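Side-chain contacts in ABC transporter ATP-binding protein (Sulfolobus tokodaii, PDB 2PJZ), which probably binds and hydrolyses ATP as the nucleotide-binding subunit of an ABC transporter, possibly one that carries cobalt: residues R48-L53 with G58-N63; L54-N59 with G64-K69; D186-Y191 with I208-L213. All coordinates share one frame; numbering follows the deposited sequence. Where two conformers were deposited one is given.

Interaction 1. Residues R48-L53 with G58-N63; sequences RAISGL and GNIFIN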
ATOM      1  N   ARG A  48      -7.242  -5.464   1.227  1.00  8.38           N
ATOM      2  CA  ARG A  48      -8.354  -5.922   2.049  0.50  8.63           C
ATOM      3  C   ARG A  48      -8.351  -7.466   2.137  1.00  7.23           C
ATOM      4  O   ARG A  48      -8.532  -8.025   3.211  1.00  7.33           O
ATOM      5  CB  ARG A  48      -9.691  -5.356   1.525  0.50  8.79           C
ATOM      6  CG  ARG A  48      -9.926  -3.871   1.902  0.50  9.83           C
ATOM      7  CD  ARG A  48     -11.146  -3.255   1.193  0.50 10.74           C
ATOM      8  NE  ARG A  48     -12.407  -3.770   1.711  0.50 17.48           N
ATOM      9  CZ  ARG A  48     -13.576  -3.732   1.073  0.50 19.84           C
ATOM     10  NH1 ARG A  48     -13.682  -3.212  -0.145  0.50 21.50           N
ATOM     11  NH2 ARG A  48     -14.653  -4.221   1.665  0.50 20.66           N
ATOM     12  N   ALA A  49      -8.142  -8.143   1.013  1.00  6.57           N
ATOM     13  CA  ALA A  49      -8.045  -9.606   1.000  1.00  6.95           C
ATOM     14  C   ALA A  49      -6.898 -10.110   1.898  1.00  6.59           C
ATOM     15  O   ALA A  49      -7.081 -11.030   2.711  1.00  7.12           O
ATOM     16  CB  ALA A  49      -7.886 -10.120  -0.408  1.00  6.93           C
ATOM     17  N   ILE A  50      -5.718  -9.519   1.749  1.00  7.93           N
ATOM     18  CA  ILE A  50      -4.557  -9.909   2.587  1.00  7.83           C
ATOM     19  C   ILE A  50      -4.866  -9.703   4.080  1.00  7.07           C
ATOM     20  O   ILE A  50      -4.456 -10.508   4.930  1.00  7.01           O
ATOM     21  CB  ILE A  50      -3.276  -9.085   2.167  1.00  8.09           C
ATOM     22  CG1 ILE A  50      -2.853  -9.426   0.723  1.00  7.78           C
ATOM     23  CG2 ILE A  50      -2.139  -9.302   3.172  1.00  9.04           C
ATOM     24  CD1 ILE A  50      -1.797  -8.408   0.139  1.00  9.47           C
ATOM     25  N   SER A  51      -5.633  -8.655   4.396  1.00  6.52           N
ATOM     26  CA  SER A  51      -5.982  -8.313   5.794  1.00  7.00           C
ATOM     27  C   SER A  51      -7.174  -9.063   6.362  1.00  6.78           C
ATOM     28  O   SER A  51      -7.586  -8.818   7.520  1.00  7.40           O
ATOM     29  CB  SER A  51      -6.203  -6.809   5.952  1.00  7.46           C
ATOM     30  OG  SER A  51      -5.131  -6.099   5.383  1.00  8.61           O
ATOM     31  N   GLY A  52      -7.726  -9.998   5.583  1.00  6.32           N
ATOM     32  CA  GLY A  52      -8.773 -10.875   6.114  1.00  7.41           C
ATOM     33  C   GLY A  52     -10.159 -10.223   6.023  1.00  8.86           C
ATOM     34  O   GLY A  52     -11.083 -10.603   6.731  1.00  7.61           O
ATOM     35  N   LEU A  53     -10.304  -9.239   5.143  1.00  8.71           N
ATOM     36  CA  LEU A  53     -11.513  -8.388   5.121  1.00 10.01           C
ATOM     37  C   LEU A  53     -12.409  -8.622   3.895  1.00 10.70           C
ATOM     38  O   LEU A  53     -13.479  -7.997   3.768  1.00 10.89           O
ATOM     39  CB  LEU A  53     -11.117  -6.897   5.193  1.00 11.22           C
ATOM     40  CG  LEU A  53     -10.357  -6.447   6.463  1.00 13.13           C
ATOM     41  CD1 LEU A  53      -9.646  -5.104   6.235  1.00 16.02           C
ATOM     42  CD2 LEU A  53     -11.333  -6.390   7.623  1.00 17.60           C
ATOM     43  N   GLY A  58      -7.959 -18.533  -4.687  1.00  7.13           N
ATOM     44  CA  GLY A  58      -6.534 -18.824  -4.435  1.00  7.84           C
ATOM     45  C   GLY A  58      -6.223 -18.719  -2.941  1.00  7.76           C
ATOM     46  O   GLY A  58      -7.124 -18.811  -2.081  1.00  6.81           O
ATOM     47  N   ASN A  59      -4.953 -18.508  -2.623  1.00  6.73           N
ATOM     48  CA  ASN A  59      -4.484 -18.602  -1.237  1.00  7.54           C
ATOM     49  C   ASN A  59      -3.548 -17.485  -0.927  1.00  7.08           C
ATOM     50  O   ASN A  59      -2.805 -17.027  -1.794  1.00  7.47           O
ATOM     51  CB  ASN A  59      -3.806 -19.968  -1.031  1.00  6.95           C
ATOM     52  CG  ASN A  59      -4.829 -21.100  -1.067  1.00 10.95           C
ATOM     53  OD1 ASN A  59      -4.971 -21.807  -2.090  1.00 16.38           O
ATOM     54  ND2 ASN A  59      -5.660 -21.146  -0.062  1.00  5.29           N
ATOM     55  N   ILE A  60      -3.613 -16.993   0.311  1.00  6.41           N
ATOM     56  CA  ILE A  60      -2.705 -15.951   0.797  1.00  5.63           C
ATOM     57  C   ILE A  60      -2.162 -16.461   2.121  1.00  5.87           C
ATOM     58  O   ILE A  60      -2.949 -16.782   3.044  1.00  6.13           O
ATOM     59  CB  ILE A  60      -3.444 -14.574   1.039  1.00  5.80           C
ATOM     60  CG1 ILE A  60      -4.095 -14.072  -0.290  1.00  4.52           C
ATOM     61  CG2 ILE A  60      -2.458 -13.507   1.636  1.00  6.49           C
ATOM     62  CD1 ILE A  60      -5.066 -12.861  -0.176  1.00  6.33           C
ATOM     63  N   PHE A  61      -0.829 -16.513   2.235  1.00  6.03           N
ATOM     64  CA  PHE A  61      -0.181 -17.006   3.467  1.00  6.72           C
ATOM     65  C   PHE A  61       0.633 -15.922   4.138  1.00  6.48           C
ATOM     66  O   PHE A  61       1.440 -15.264   3.470  1.00  6.73           O
ATOM     67  CB  PHE A  61       0.753 -18.211   3.174  1.00  6.25           C
ATOM     68  CG  PHE A  61       0.037 -19.402   2.554  1.00  7.77           C
ATOM     69  CD1 PHE A  61      -0.506 -20.423   3.357  1.00  6.62           C
ATOM     70  CD2 PHE A  61      -0.119 -19.468   1.194  1.00  6.26           C
ATOM     71  CE1 PHE A  61      -1.170 -21.538   2.774  1.00  9.83           C
ATOM     72  CE2 PHE A  61      -0.753 -20.584   0.583  1.00  6.20           C
ATOM     73  CZ  PHE A  61      -1.316 -21.603   1.392  1.00  7.77           C
ATOM     74  N   ILE A  62       0.419 -15.723   5.434  1.00  6.06           N
ATOM     75  CA  ILE A  62       1.249 -14.811   6.220  1.00  6.55           C
ATOM     76  C   ILE A  62       2.005 -15.680   7.224  1.00  7.13           C
ATOM     77  O   ILE A  62       1.398 -16.318   8.065  1.00  7.48           O
ATOM     78  CB  ILE A  62       0.389 -13.746   6.949  1.00  7.18           C
ATOM     79  CG1 ILE A  62      -0.454 -12.929   5.914  1.00  7.57           C
ATOM     80  CG2 ILE A  62       1.248 -12.800   7.793  1.00  6.61           C
ATOM     81  CD1 ILE A  62      -1.439 -11.972   6.599  1.00  9.35           C
ATOM     82  N   ASN A  63       3.320 -15.747   7.068  1.00  6.09           N
ATOM     83  CA  ASN A  63       4.145 -16.660   7.884  1.00  6.37           C
ATOM     84  C   ASN A  63       3.562 -18.071   7.902  1.00  6.95           C
ATOM     85  O   ASN A  63       3.467 -18.721   8.965  1.00  6.64           O
ATOM     86  CB  ASN A  63       4.416 -16.064   9.282  1.00  5.93           C
ATOM     87  CG  ASN A  63       5.398 -14.898   9.211  1.00  7.58           C
ATOM     88  OD1 ASN A  63       6.188 -14.797   8.268  1.00  7.66           O
ATOM     89  ND2 ASN A  63       5.350 -14.011  10.196  1.00  9.00           N
TER

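Interaction 2. Residues L54-N59 with G64-K69; sequences LPYSGN and GMEVRK. With SO4 (sulfate ion), chain F; SO4 (sulfate ion), chain B.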
ATOM      1  N   LEU A  54     -12.004  -9.516   3.004  1.00 10.25           N
ATOM      2  CA  LEU A  54     -12.795  -9.789   1.798  1.00 12.33           C
ATOM      3  C   LEU A  54     -12.500 -11.194   1.314  1.00 11.28           C
ATOM      4  O   LEU A  54     -11.365 -11.634   1.440  1.00 12.25           O
ATOM      5  CB  LEU A  54     -12.351  -8.815   0.712  1.00 12.65           C
ATOM      6  CG  LEU A  54     -13.246  -7.884  -0.092  1.00 20.56           C
ATOM      7  CD1 LEU A  54     -14.424  -7.332   0.677  1.00 20.10           C
ATOM      8  CD2 LEU A  54     -12.362  -6.762  -0.631  1.00 20.75           C
ATOM      9  N   PRO A  55     -13.493 -11.892   0.731  1.00 10.08           N
ATOM     10  CA  PRO A  55     -13.186 -13.204   0.162  1.00 10.01           C
ATOM     11  C   PRO A  55     -12.384 -13.036  -1.133  1.00  9.26           C
ATOM     12  O   PRO A  55     -12.426 -11.963  -1.760  1.00  9.73           O
ATOM     13  CB  PRO A  55     -14.546 -13.801  -0.181  1.00 10.84           C
ATOM     14  CG  PRO A  55     -15.518 -12.684  -0.146  1.00 10.52           C
ATOM     15  CD  PRO A  55     -14.917 -11.530   0.606  1.00 10.85           C
ATOM     16  N   TYR A  56     -11.697 -14.107  -1.519  1.00  8.19           N
ATOM     17  CA  TYR A  56     -10.809 -14.107  -2.685  1.00  7.07           C
ATOM     18  C   TYR A  56     -10.700 -15.571  -3.130  1.00  7.36           C
ATOM     19  O   TYR A  56     -10.901 -16.499  -2.318  1.00  7.19           O
ATOM     20  CB  TYR A  56      -9.383 -13.547  -2.295  1.00  6.77           C
ATOM     21  CG  TYR A  56      -8.782 -14.221  -1.079  1.00  6.44           C
ATOM     22  CD1 TYR A  56      -7.913 -15.294  -1.225  1.00  7.36           C
ATOM     23  CD2 TYR A  56      -9.126 -13.805   0.229  1.00  7.00           C
ATOM     24  CE1 TYR A  56      -7.373 -15.970  -0.092  1.00  5.46           C
ATOM     25  CE2 TYR A  56      -8.616 -14.477   1.358  1.00  6.36           C
ATOM     26  CZ  TYR A  56      -7.755 -15.540   1.182  1.00  7.66           C
ATOM     27  OH  TYR A  56      -7.249 -16.215   2.276  1.00  8.89           O
ATOM     28  N   SER A  57     -10.344 -15.791  -4.389  1.00  7.13           N
ATOM     29  CA  SER A  57      -9.955 -17.139  -4.820  1.00  7.23           C
ATOM     30  C   SER A  57      -8.430 -17.288  -4.681  1.00  7.29           C
ATOM     31  O   SER A  57      -7.705 -16.262  -4.573  1.00  6.75           O
ATOM     32  CB  SER A  57     -10.402 -17.390  -6.249  1.00  8.07           C
ATOM     33  OG  SER A  57      -9.782 -16.474  -7.144  1.00  8.97           O
ATOM     34  N   GLY A  58      -7.959 -18.533  -4.687  1.00  7.13           N
ATOM     35  CA  GLY A  58      -6.534 -18.824  -4.435  1.00  7.84           C
ATOM     36  C   GLY A  58      -6.223 -18.719  -2.941  1.00  7.76           C
ATOM     37  O   GLY A  58      -7.124 -18.811  -2.081  1.00  6.81           O
ATOM     38  N   ASN A  59      -4.953 -18.508  -2.623  1.00  6.73           N
ATOM     39  CA  ASN A  59      -4.484 -18.602  -1.237  1.00  7.54           C
ATOM     40  C   ASN A  59      -3.548 -17.485  -0.927  1.00  7.08           C
ATOM     41  O   ASN A  59      -2.805 -17.027  -1.794  1.00  7.47           O
ATOM     42  CB  ASN A  59      -3.806 -19.968  -1.031  1.00  6.95           C
ATOM     43  CG  ASN A  59      -4.829 -21.100  -1.067  1.00 10.95           C
ATOM     44  OD1 ASN A  59      -4.971 -21.807  -2.090  1.00 16.38           O
ATOM     45  ND2 ASN A  59      -5.660 -21.146  -0.062  1.00  5.29           N
ATOM     46  N   GLY A  64       3.171 -18.530   6.696  1.00  6.45           N
ATOM     47  CA  GLY A  64       2.693 -19.892   6.477  1.00  6.25           C
ATOM     48  C   GLY A  64       1.254 -20.141   6.924  1.00  7.43           C
ATOM     49  O   GLY A  64       0.756 -21.248   6.753  1.00  7.13           O
ATOM     50  N   MET A  65       0.607 -19.130   7.511  1.00  6.69           N
ATOM     51  CA  MET A  65      -0.795 -19.213   7.929  0.50  6.35           C
ATOM     52  C   MET A  65      -1.677 -18.666   6.805  1.00  6.57           C
ATOM     53  O   MET A  65      -1.615 -17.467   6.488  1.00  6.44           O
ATOM     54  CB  MET A  65      -1.037 -18.370   9.206  0.50  6.89           C
ATOM     55  CG  MET A  65      -0.089 -18.644  10.379  0.50  7.00           C
ATOM     56  SD  MET A  65      -0.564 -17.785  11.942  0.50  4.08           S
ATOM     57  CE  MET A  65       0.638 -18.394  13.080  0.50 11.32           C
ATOM     58  N   GLU A  66      -2.506 -19.527   6.200  1.00  6.40           N
ATOM     59  CA  GLU A  66      -3.446 -19.064   5.188  1.00  6.32           C
ATOM     60  C   GLU A  66      -4.439 -18.079   5.825  1.00  7.36           C
ATOM     61  O   GLU A  66      -4.866 -18.237   6.992  1.00  7.31           O
ATOM     62  CB  GLU A  66      -4.147 -20.242   4.472  1.00  7.93           C
ATOM     63  CG  GLU A  66      -4.446 -19.954   2.971  1.00  8.12           C
ATOM     64  CD  GLU A  66      -5.673 -19.108   2.769  1.00  7.48           C
ATOM     65  OE1 GLU A  66      -5.625 -18.193   1.936  1.00  7.25           O
ATOM     66  OE2 GLU A  66      -6.690 -19.343   3.490  1.00  7.75           O
ATOM     67  N   VAL A  67      -4.763 -17.026   5.094  1.00  6.44           N
ATOM     68  CA  VAL A  67      -5.529 -15.932   5.676  1.00  7.40           C
ATOM     69  C   VAL A  67      -6.888 -16.384   6.223  1.00  6.53           C
ATOM     70  O   VAL A  67      -7.369 -15.849   7.230  1.00  7.21           O
ATOM     71  CB  VAL A  67      -5.616 -14.740   4.694  1.00  6.63           C
ATOM     72  CG1 VAL A  67      -6.828 -13.801   5.042  1.00  7.16           C
ATOM     73  CG2 VAL A  67      -4.296 -13.970   4.728  1.00  6.18           C
ATOM     74  N   ARG A  68      -7.493 -17.397   5.616  1.00  6.74           N
ATOM     75  CA  ARG A  68      -8.765 -17.939   6.162  1.00  7.00           C
ATOM     76  C   ARG A  68      -8.626 -18.546   7.555  1.00  8.19           C
ATOM     77  O   ARG A  68      -9.619 -18.774   8.229  1.00  8.35           O
ATOM     78  CB  ARG A  68      -9.332 -19.000   5.215  1.00  6.09           C
ATOM     79  CG  ARG A  68      -9.717 -18.380   3.877  1.00  7.51           C
ATOM     80  CD  ARG A  68     -10.043 -19.467   2.850  1.00  8.44           C
ATOM     81  NE  ARG A  68     -10.326 -18.847   1.536  1.00  9.27           N
ATOM     82  CZ  ARG A  68      -9.476 -18.869   0.508  1.00  8.72           C
ATOM     83  NH1 ARG A  68      -8.269 -19.454   0.648  1.00  8.63           N
ATOM     84  NH2 ARG A  68      -9.808 -18.284  -0.645  1.00  6.50           N
ATOM     85  N   LYS A  69      -7.386 -18.842   7.949  1.00  8.48           N
ATOM     86  CA  LYS A  69      -7.074 -19.474   9.220  1.00  8.07           C
ATOM     87  C   LYS A  69      -6.623 -18.426  10.239  1.00  8.73           C
ATOM     88  O   LYS A  69      -6.125 -18.794  11.310  1.00  8.31           O
ATOM     89  CB  LYS A  69      -5.973 -20.540   9.008  1.00  9.72           C
ATOM     90  CG  LYS A  69      -6.432 -21.711   8.094  1.00  5.93           C
ATOM     91  CD  LYS A  69      -5.325 -22.792   7.925  1.00  9.11           C
ATOM     92  CE  LYS A  69      -5.900 -23.940   7.064  1.00 13.56           C
ATOM     93  NZ  LYS A  69      -4.989 -25.111   6.938  1.00 14.92           N
TER
HETATM   94  S   SO4 F 505     -12.643 -14.977  -8.343  1.00 35.21           S
HETATM   95  O1  SO4 F 505     -13.013 -13.832  -9.291  1.00 27.39           O
HETATM   96  O2  SO4 F 505     -13.655 -16.089  -8.059  1.00 24.06           O
HETATM   97  O3  SO4 F 505     -11.448 -15.659  -8.876  1.00 18.23           O
HETATM   98  O4  SO4 F 505     -12.263 -14.331  -7.072  1.00 32.19           O
HETATM   99  S   SO4 B 501      -2.258 -25.264   4.909  1.00 26.33           S
HETATM  100  O1  SO4 B 501      -2.443 -25.484   3.472  1.00 28.64           O
HETATM  101  O2  SO4 B 501      -3.037 -24.058   5.316  1.00 20.42           O
HETATM  102  O3  SO4 B 501      -2.690 -26.416   5.711  1.00 27.82           O
HETATM  103  O4  SO4 B 501      -0.859 -25.069   5.160  1.00 26.49           O
HETATM  104  O   HOH W   1     -12.422 -16.623   0.614  0.50  2.00           O

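Interaction 3. Residues D186-Y191 with I208-L213; sequences DMLNLY and ISVSEL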
ATOM      1  N   ASP A 186       4.393  11.340  -6.513  1.00 28.69           N
ATOM      2  CA  ASP A 186       5.185  12.405  -5.887  1.00 30.12           C
ATOM      3  C   ASP A 186       5.836  11.982  -4.562  1.00 30.11           C
ATOM      4  O   ASP A 186       6.652  12.714  -3.991  1.00 30.52           O
ATOM      5  CB  ASP A 186       4.344  13.696  -5.743  1.00 30.49           C
ATOM      6  CG  ASP A 186       3.157  13.556  -4.762  1.00 33.46           C
ATOM      7  OD1 ASP A 186       2.941  12.466  -4.182  1.00 36.77           O
ATOM      8  OD2 ASP A 186       2.430  14.568  -4.557  1.00 35.20           O
ATOM      9  N   MET A 187       5.480  10.792  -4.076  1.00 29.18           N
ATOM     10  CA  MET A 187       6.026  10.317  -2.828  1.00 28.81           C
ATOM     11  C   MET A 187       7.198   9.345  -2.978  1.00 27.63           C
ATOM     12  O   MET A 187       7.894   9.052  -1.999  1.00 27.56           O
ATOM     13  CB  MET A 187       4.926   9.684  -1.976  1.00 29.75           C
ATOM     14  CG  MET A 187       5.146  10.044  -0.531  1.00 30.76           C
ATOM     15  SD  MET A 187       4.594  11.733  -0.387  1.00 32.18           S
ATOM     16  CE  MET A 187       5.971  12.522   0.469  1.00 19.22           C
ATOM     17  N   LEU A 188       7.431   8.874  -4.199  1.00 26.00           N
ATOM     18  CA  LEU A 188       8.435   7.837  -4.438  1.00 25.13           C
ATOM     19  C   LEU A 188       9.870   8.252  -4.117  1.00 25.78           C
ATOM     20  O   LEU A 188      10.702   7.390  -3.830  1.00 24.65           O
ATOM     21  CB  LEU A 188       8.343   7.314  -5.867  1.00 24.25           C
ATOM     22  CG  LEU A 188       7.072   6.539  -6.236  1.00 24.35           C
ATOM     23  CD1 LEU A 188       7.084   6.209  -7.724  1.00 23.84           C
ATOM     24  CD2 LEU A 188       6.916   5.257  -5.388  1.00 25.76           C
ATOM     25  N   ASN A 189      10.149   9.567  -4.160  1.00 26.22           N
ATOM     26  CA  ASN A 189      11.494  10.092  -3.932  1.00 27.29           C
ATOM     27  C   ASN A 189      11.955   9.853  -2.505  1.00 27.44           C
ATOM     28  O   ASN A 189      13.136   9.983  -2.198  1.00 28.05           O
ATOM     29  CB  ASN A 189      11.529  11.591  -4.220  1.00 27.71           C
ATOM     30  CG  ASN A 189      10.696  12.369  -3.238  1.00 30.88           C
ATOM     31  OD1 ASN A 189       9.513  12.635  -3.481  1.00 34.72           O
ATOM     32  ND2 ASN A 189      11.280  12.684  -2.089  1.00 33.78           N
ATOM     33  N   LEU A 190      11.015   9.550  -1.623  1.00 27.28           N
ATOM     34  CA  LEU A 190      11.362   9.209  -0.240  1.00 27.87           C
ATOM     35  C   LEU A 190      11.541   7.699  -0.062  1.00 27.55           C
ATOM     36  O   LEU A 190      11.884   7.240   1.023  1.00 28.03           O
ATOM     37  CB  LEU A 190      10.283   9.716   0.723  1.00 27.78           C
ATOM     38  CG  LEU A 190      10.270  11.217   1.049  1.00 29.31           C
ATOM     39  CD1 LEU A 190       9.121  11.493   1.995  1.00 28.53           C
ATOM     40  CD2 LEU A 190      11.601  11.659   1.668  1.00 30.80           C
ATOM     41  N   TYR A 191      11.325   6.935  -1.133  1.00 26.71           N
ATOM     42  CA  TYR A 191      11.339   5.477  -1.036  1.00 25.46           C
ATOM     43  C   TYR A 191      12.272   4.806  -2.023  1.00 24.84           C
ATOM     44  O   TYR A 191      12.006   3.694  -2.454  1.00 24.06           O
ATOM     45  CB  TYR A 191       9.908   4.924  -1.139  1.00 24.89           C
ATOM     46  CG  TYR A 191       9.100   5.274   0.070  1.00 24.08           C
ATOM     47  CD1 TYR A 191       9.046   4.418   1.173  1.00 22.24           C
ATOM     48  CD2 TYR A 191       8.432   6.504   0.151  1.00 24.71           C
ATOM     49  CE1 TYR A 191       8.321   4.765   2.312  1.00 23.82           C
ATOM     50  CE2 TYR A 191       7.716   6.852   1.281  1.00 24.65           C
ATOM     51  CZ  TYR A 191       7.655   5.977   2.352  1.00 24.67           C
ATOM     52  OH  TYR A 191       6.936   6.341   3.464  1.00 26.96           O
ATOM     53  N   ILE A 208      10.872  -3.661  -9.393  1.00 16.20           N
ATOM     54  CA  ILE A 208      11.884  -2.711  -9.890  1.00 15.88           C
ATOM     55  C   ILE A 208      12.331  -1.834  -8.737  1.00 15.89           C
ATOM     56  O   ILE A 208      11.531  -1.473  -7.864  1.00 15.84           O
ATOM     57  CB  ILE A 208      11.374  -1.884 -11.113  1.00 16.15           C
ATOM     58  CG1 ILE A 208      12.477  -0.936 -11.635  1.00 16.74           C
ATOM     59  CG2 ILE A 208      10.114  -1.074 -10.777  1.00 17.57           C
ATOM     60  CD1 ILE A 208      12.073  -0.216 -12.927  1.00 16.65           C
ATOM     61  N   SER A 209      13.619  -1.510  -8.685  1.00 14.15           N
ATOM     62  CA  SER A 209      14.096  -0.582  -7.669  1.00 15.45           C
ATOM     63  C   SER A 209      13.422   0.781  -7.867  1.00 16.11           C
ATOM     64  O   SER A 209      13.400   1.298  -9.005  1.00 16.24           O
ATOM     65  CB  SER A 209      15.613  -0.421  -7.804  1.00 15.64           C
ATOM     66  OG  SER A 209      16.047   0.671  -7.018  1.00 19.69           O
ATOM     67  N   VAL A 210      12.904   1.366  -6.789  1.00 15.93           N
ATOM     68  CA  VAL A 210      12.339   2.716  -6.885  1.00 16.65           C
ATOM     69  C   VAL A 210      13.458   3.726  -7.246  1.00 17.44           C
ATOM     70  O   VAL A 210      13.249   4.646  -8.043  1.00 17.54           O
ATOM     71  CB  VAL A 210      11.638   3.132  -5.611  1.00 16.60           C
ATOM     72  CG1 VAL A 210      11.273   4.573  -5.665  1.00 15.88           C
ATOM     73  CG2 VAL A 210      10.323   2.308  -5.438  1.00 15.86           C
ATOM     74  N   SER A 211      14.651   3.516  -6.699  1.00 19.06           N
ATOM     75  CA  SER A 211      15.798   4.385  -7.036  1.00 19.59           C
ATOM     76  C   SER A 211      15.982   4.425  -8.542  1.00 20.07           C
ATOM     77  O   SER A 211      16.138   5.506  -9.124  1.00 22.78           O
ATOM     78  CB  SER A 211      17.091   3.914  -6.328  1.00 20.48           C
ATOM     79  OG  SER A 211      18.203   4.717  -6.735  1.00 23.22           O
ATOM     80  N   GLU A 212      15.950   3.264  -9.185  1.00 20.05           N
ATOM     81  CA  GLU A 212      16.156   3.159 -10.617  1.00 20.89           C
ATOM     82  C   GLU A 212      14.943   3.677 -11.409  1.00 21.14           C
ATOM     83  O   GLU A 212      15.090   4.368 -12.431  1.00 19.53           O
ATOM     84  CB  GLU A 212      16.521   1.735 -10.998  1.00 21.31           C
ATOM     85  CG  GLU A 212      17.660   1.217 -10.071  1.00 25.91           C
ATOM     86  CD  GLU A 212      18.765   0.472 -10.769  1.00 34.06           C
ATOM     87  OE1 GLU A 212      19.167  -0.597 -10.257  1.00 38.06           O
ATOM     88  OE2 GLU A 212      19.265   0.959 -11.800  1.00 35.07           O
ATOM     89  N   LEU A 213      13.747   3.350 -10.920  1.00 19.57           N
ATOM     90  CA  LEU A 213      12.516   3.895 -11.511  1.00 20.19           C
ATOM     91  C   LEU A 213      12.537   5.420 -11.591  1.00 19.88           C
ATOM     92  O   LEU A 213      12.233   5.971 -12.642  1.00 21.04           O
ATOM     93  CB  LEU A 213      11.306   3.440 -10.696  1.00 19.66           C
ATOM     94  CG  LEU A 213       9.895   3.696 -11.226  1.00 20.11           C
ATOM     95  CD1 LEU A 213       9.645   3.036 -12.559  1.00 17.99           C
ATOM     96  CD2 LEU A 213       8.911   3.198 -10.155  1.00 19.46           C
TER

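Interaction 1. Residues R48-L53 with G58-N63
Ile60 and Ile62 of strand 59-62 press against Ala49 and Ile50 at the end of helix 43-50, in a buried helix-on-sheet contact made by apolar side chains, with methyls also lying on the helix backbone. The two isoleucines point to the helix on the same face of the strand, while Phe61 between them is turned to the other. The backbones come nearest at Ile50 and Ile60, whose CA atoms are 6.6 Å apart.

Ile60 does most of the work with its tip. With CG1 anti to the carbonyl carbon (chi1 -59°) and the chain extended beyond it, CD1 reaches the peptide that joins the two helix residues, 3.9 Å from Ala49 C and likewise 3.9 Å from Ile50 N. The same methyl touches Ala49 CB at 3.9 Å, and it meets the flank of Ile50 at CG1, 4.2 Å off; the Ile50 and Ile60 side chains cross at about a right angle. Ile62 packs further along with its own CD1: Ile62 CD1 lies 3.7 Å from Ile50 O. The approach of Ile62 CD1 to Ile50 CG2 is looser, at 4.4 Å.

Just past the contact the helix closes in a Schellman motif. Gly52 takes the positive phi, its N bonding back to Ala49 O and that of Leu53 to Arg48 O. Strand 2-11 shares the same interface: Leu4 meets Ile50, Val7 meets Ile60 and Ile9 meets Ala49. This is how an ABC ATPase commonly packs the helix that follows its P-loop against the antiparallel beta subdomain, and the strand-loop-helix pattern leading into helix 43-50 is consistent with a Walker A motif.

Interaction 2. Residues L54-N59 with G64-K69
Arg68 runs back over one face of the Tyr56 ring and grips the chain at Gly58. From CB the side chain is extended (chi2 170°), carrying CG past Tyr56 OH at 3.7 Å; NE then donates to water 1, 3.2 Å away. CZ sits 4.2 Å from the centroid of the Tyr56 ring, an off-centre cation-pi contact in which ring and guanidinium planes are 32° apart. At the end, NH1 and NH2 both donate to Gly58 O, at 3.0 and 3.1 Å, with that oxygen in the guanidinium plane; NH2 also makes a weak bond to Tyr56 O.

Gly58 is the corner leading into strand 59-62, which pairs antiparallel with strand 65-66 as a hairpin in the beta subdomain of the ABC ATPase fold. Glu66 ties the two sides together. Its OE1 accepts a hydrogen bond from Tyr56 OH at 2.6 Å, on the syn side, forms a salt bridge with Arg68 NH1 and accepts from Ile60 N as well. An alanine in place of Glu66 would probably leave Tyr56 OH and Ile60 N without their shared acceptor and the Arg68 charge without its carboxylate mate. OE2, met from above the carboxylate plane, accepts from Arg68 N at 3.0 Å.

Interaction 3. Residues D186-Y191 with I208-L213
Tyr191 meets Val210 with its flat carbonyl group, whereas its ring extends from the far side of the residue, clear of 208-213. The ring has Met187 O at one edge, in its plane, and makes a T-shaped stack with Tyr194; its hydroxyl bonds to Ser168. CG lies anti to the carbonyl carbon (chi1 -69°), so the ring extends away from the carbonyl group, whose oxygen faces the valine.

There the packing is close: Tyr191 O lies 3.2 Å from Val210 CB and 3.4 Å from Val210 CG1. That same methyl, set anti to its backbone N (chi1 171°), is also 3.4 Å from Leu188 O, so one methyl of the valine lies against two carbonyl oxygens. Leu188 O is already engaged by Tyr191 N, in the 3-10 turn. Leu188 adds the apolar part, with CB 4.0 Å from Val210 CG1 and CD1 4.3 Å from Leu213 CD2.

Val210 is the first residue of helix 210-214, right after Ser209 at the N-cap, whose OG accepts a weak capping bond from Glu212 N. Val210 and Leu213, one turn apart, thus face the 3-10 turn together. Leu36 of strand 32-36 touches both Leu188 and Leu213, Ile239 of strand 235-241 touches Leu213, and helix 161-173 packs on Tyr191 through Ile171 and Lys172.

How the interactions relate
Interactions 1 and 2 form one continuous patch, their centres 5 Å apart. They share Gly58 and Asn59 and converge on the antiparallel sheet in which strands 59-62 and 65-66 are neighbours; the chain passes from helix 43-50 through the loop into this hairpin. Interaction 3 comes later in sequence, across the centre of the chain, its centre 26 Å from that of interaction 1 and 30 Å from that of interaction 2. It joins the loop after strand 177-182 to the edge of the mixed sheet, where strand 203-209 gives way to helix 210-214. The contacts thus lie in two separate parts of the probable ATP-binding protein: its beta subdomain, and the junction with the C-terminal strands.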